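Local coordinates for protein GDSL-esterase (Pseudoalteromonas sp., PDB 3HP4) that hydrolyses esters as a cold-adapted serine esterase of the GDSL family, possibly acting on lysophospholipids, at residues T90-T93 with A94-K97. Residues are numbered along the deposited sequence; the frame is centred on the assembly and turned at random.
Sequences TNLT and ALVK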
ATOM      1  N   THR A  90      -2.917 -16.119  -0.720  1.00  7.65           N
ATOM      2  CA  THR A  90      -3.796 -16.466  -1.835  1.00  8.50           C
ATOM      3  C   THR A  90      -4.525 -15.230  -2.330  1.00  6.76           C
ATOM      4  O   THR A  90      -4.622 -14.970  -3.547  1.00  7.85           O
ATOM      5  CB  THR A  90      -4.786 -17.563  -1.376  1.00  8.54           C
ATOM      6  OG1 THR A  90      -3.997 -18.723  -1.090  1.00 13.53           O
ATOM      7  CG2 THR A  90      -5.829 -17.873  -2.452  1.00 13.00           C
ATOM      8  N   ASN A  91      -5.081 -14.448  -1.419  1.00  5.93           N
ATOM      9  CA  ASN A  91      -5.823 -13.272  -1.785  1.00  6.88           C
ATOM     10  C   ASN A  91      -4.948 -12.238  -2.468  1.00  6.45           C
ATOM     11  O   ASN A  91      -5.344 -11.699  -3.521  1.00  6.84           O
ATOM     12  CB  ASN A  91      -6.477 -12.581  -0.566  1.00  7.42           C
ATOM     13  CG  ASN A  91      -7.590 -13.354   0.056  1.00  8.83           C
ATOM     14  OD1 ASN A  91      -8.167 -14.257  -0.548  1.00 10.32           O
ATOM     15  ND2 ASN A  91      -7.835 -13.035   1.285  1.00  9.20           N
ATOM     16  N   LEU A  92      -3.771 -11.931  -1.907  1.00  6.10           N
ATOM     17  CA  LEU A  92      -2.885 -10.952  -2.508  1.00  5.81           C
ATOM     18  C   LEU A  92      -2.355 -11.429  -3.846  1.00  6.18           C
ATOM     19  O   LEU A  92      -2.210 -10.616  -4.772  1.00  6.35           O
ATOM     20  CB  LEU A  92      -1.741 -10.633  -1.547  1.00  6.52           C
ATOM     21  CG  LEU A  92      -2.111  -9.927  -0.252  1.00  6.48           C
ATOM     22  CD1 LEU A  92      -0.873  -9.884   0.650  1.00  8.65           C
ATOM     23  CD2 LEU A  92      -2.616  -8.501  -0.462  1.00 10.70           C
ATOM     24  N   THR A  93      -2.072 -12.713  -4.002  1.00  6.12           N
ATOM     25  CA  THR A  93      -1.611 -13.224  -5.293  1.00  7.08           C
ATOM     26  C   THR A  93      -2.690 -13.028  -6.325  1.00  6.75           C
ATOM     27  O   THR A  93      -2.400 -12.637  -7.464  1.00  6.71           O
ATOM     28  CB  THR A  93      -1.259 -14.694  -5.139  1.00  6.99           C
ATOM     29  OG1 THR A  93      -0.200 -14.797  -4.195  1.00  7.88           O
ATOM     30  CG2 THR A  93      -0.778 -15.281  -6.452  1.00  8.09           C
ATOM     31  N   ALA A  94      -3.943 -13.284  -5.980  1.00  6.71           N
ATOM     32  CA  ALA A  94      -5.043 -13.078  -6.936  1.00  7.21           C
ATOM     33  C   ALA A  94      -5.180 -11.619  -7.257  1.00  7.49           C
ATOM     34  O   ALA A  94      -5.487 -11.278  -8.430  1.00  7.90           O
ATOM     35  CB  ALA A  94      -6.328 -13.653  -6.339  1.00  8.25           C
ATOM     36  N   LEU A  95      -5.002 -10.686  -6.318  1.00  7.29           N
ATOM     37  CA  LEU A  95      -5.031  -9.266  -6.600  1.00  8.36           C
ATOM     38  C   LEU A  95      -3.975  -8.926  -7.600  1.00  6.68           C
ATOM     39  O   LEU A  95      -4.239  -8.155  -8.562  1.00  7.23           O
ATOM     40  CB  LEU A  95      -4.831  -8.361  -5.344  1.00 10.21           C
ATOM     41  CG  LEU A  95      -5.930  -8.302  -4.299  1.00 10.30           C
ATOM     42  CD1 LEU A  95      -5.492  -7.663  -2.992  1.00 14.19           C
ATOM     43  CD2 LEU A  95      -7.119  -7.550  -4.921  1.00 10.53           C
ATOM     44  N   VAL A  96      -2.750  -9.403  -7.404  1.00  5.97           N
ATOM     45  CA  VAL A  96      -1.665  -9.121  -8.350  1.00  5.94           C
ATOM     46  C   VAL A  96      -1.986  -9.692  -9.704  1.00  5.51           C
ATOM     47  O   VAL A  96      -1.831  -8.994 -10.731  1.00  5.83           O
ATOM     48  CB  VAL A  96      -0.351  -9.719  -7.805  1.00  5.40           C
ATOM     49  CG1 VAL A  96       0.711  -9.599  -8.845  1.00  7.04           C
ATOM     50  CG2 VAL A  96       0.072  -8.971  -6.508  1.00  7.01           C
ATOM     51  N   LYS A  97      -2.450 -10.931  -9.786  1.00  5.64           N
ATOM     52  CA  LYS A  97      -2.702 -11.545 -11.075  1.00  6.43           C
ATOM     53  C   LYS A  97      -3.841 -10.878 -11.805  1.00  5.78           C
ATOM     54  O   LYS A  97      -3.779 -10.720 -13.029  1.00  6.33           O
ATOM     55  CB  LYS A  97      -2.924 -13.047 -10.977  1.00  7.79           C
ATOM     56  CG  LYS A  97      -1.632 -13.718 -10.573  1.00  9.94           C
ATOM     57  CD  LYS A  97      -1.698 -15.210 -10.641  1.00 14.52           C
ATOM     58  CE  LYS A  97      -0.289 -15.834 -10.546  1.00 17.23           C
ATOM     59  NZ  LYS A  97      -0.386 -17.312 -10.807  1.00 22.29           N
TER
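Thr90 starts the run by giving its carbonyl O to Ala94 N at 3.0 Å, the first of four successive i to i+4 bonds of a regular alpha-helix. Its OG1 turns back up the helix to the carbonyl of Lys86. Asn91 O takes Leu95 N in the same way, and Leu95 CG packs against the oxygen from beyond it, 3.5 Å from Asn91 O. ND2 of Asn91 is hydrogen-bonded to Ser51 OG, tying this buried polar end to the start of the neighbouring helix 51-65. Leu92 O receives Val96 N with an N-H...O angle of 165°; Val96 CG2, set anti to its own carbonyl carbon, points back toward the N-terminal end of the helix and lies 3.3 Å from Leu92 O, beyond the oxygen. Farther out, Leu92 CD2 meets Leu95 CD1 at 3.9 Å, a single methyl-to-methyl touch between two side chains set at a slant to each other. Thr93 closes the set, its O binding Lys97 N at 2.9 Å. Its hydroxyl sits beside the backbone N (chi1 -62°) and reaches the carbonyl of Gln89, which leaves CG2 turned toward the C-terminal end of the helix. There the extended Lys97 chain runs alongside, pointing the same way, and its CE comes within 4.2 Å of Thr93 CG2; this is a loose aliphatic contact at the more exposed edge of the helix, where Thr93 also touches Ile132 of helix 119-136. The inner side of helix 85-101 is wedged into the alpha/beta fold of the SGNH hydrolases: Leu95 and Val96 rest on Ile72 of the parallel-sheet strand 69-73, Ala94 and Leu95 meet Leu55 of helix 51-65, and Leu92 packs against Phe129 and Ile132 of helix 119-136.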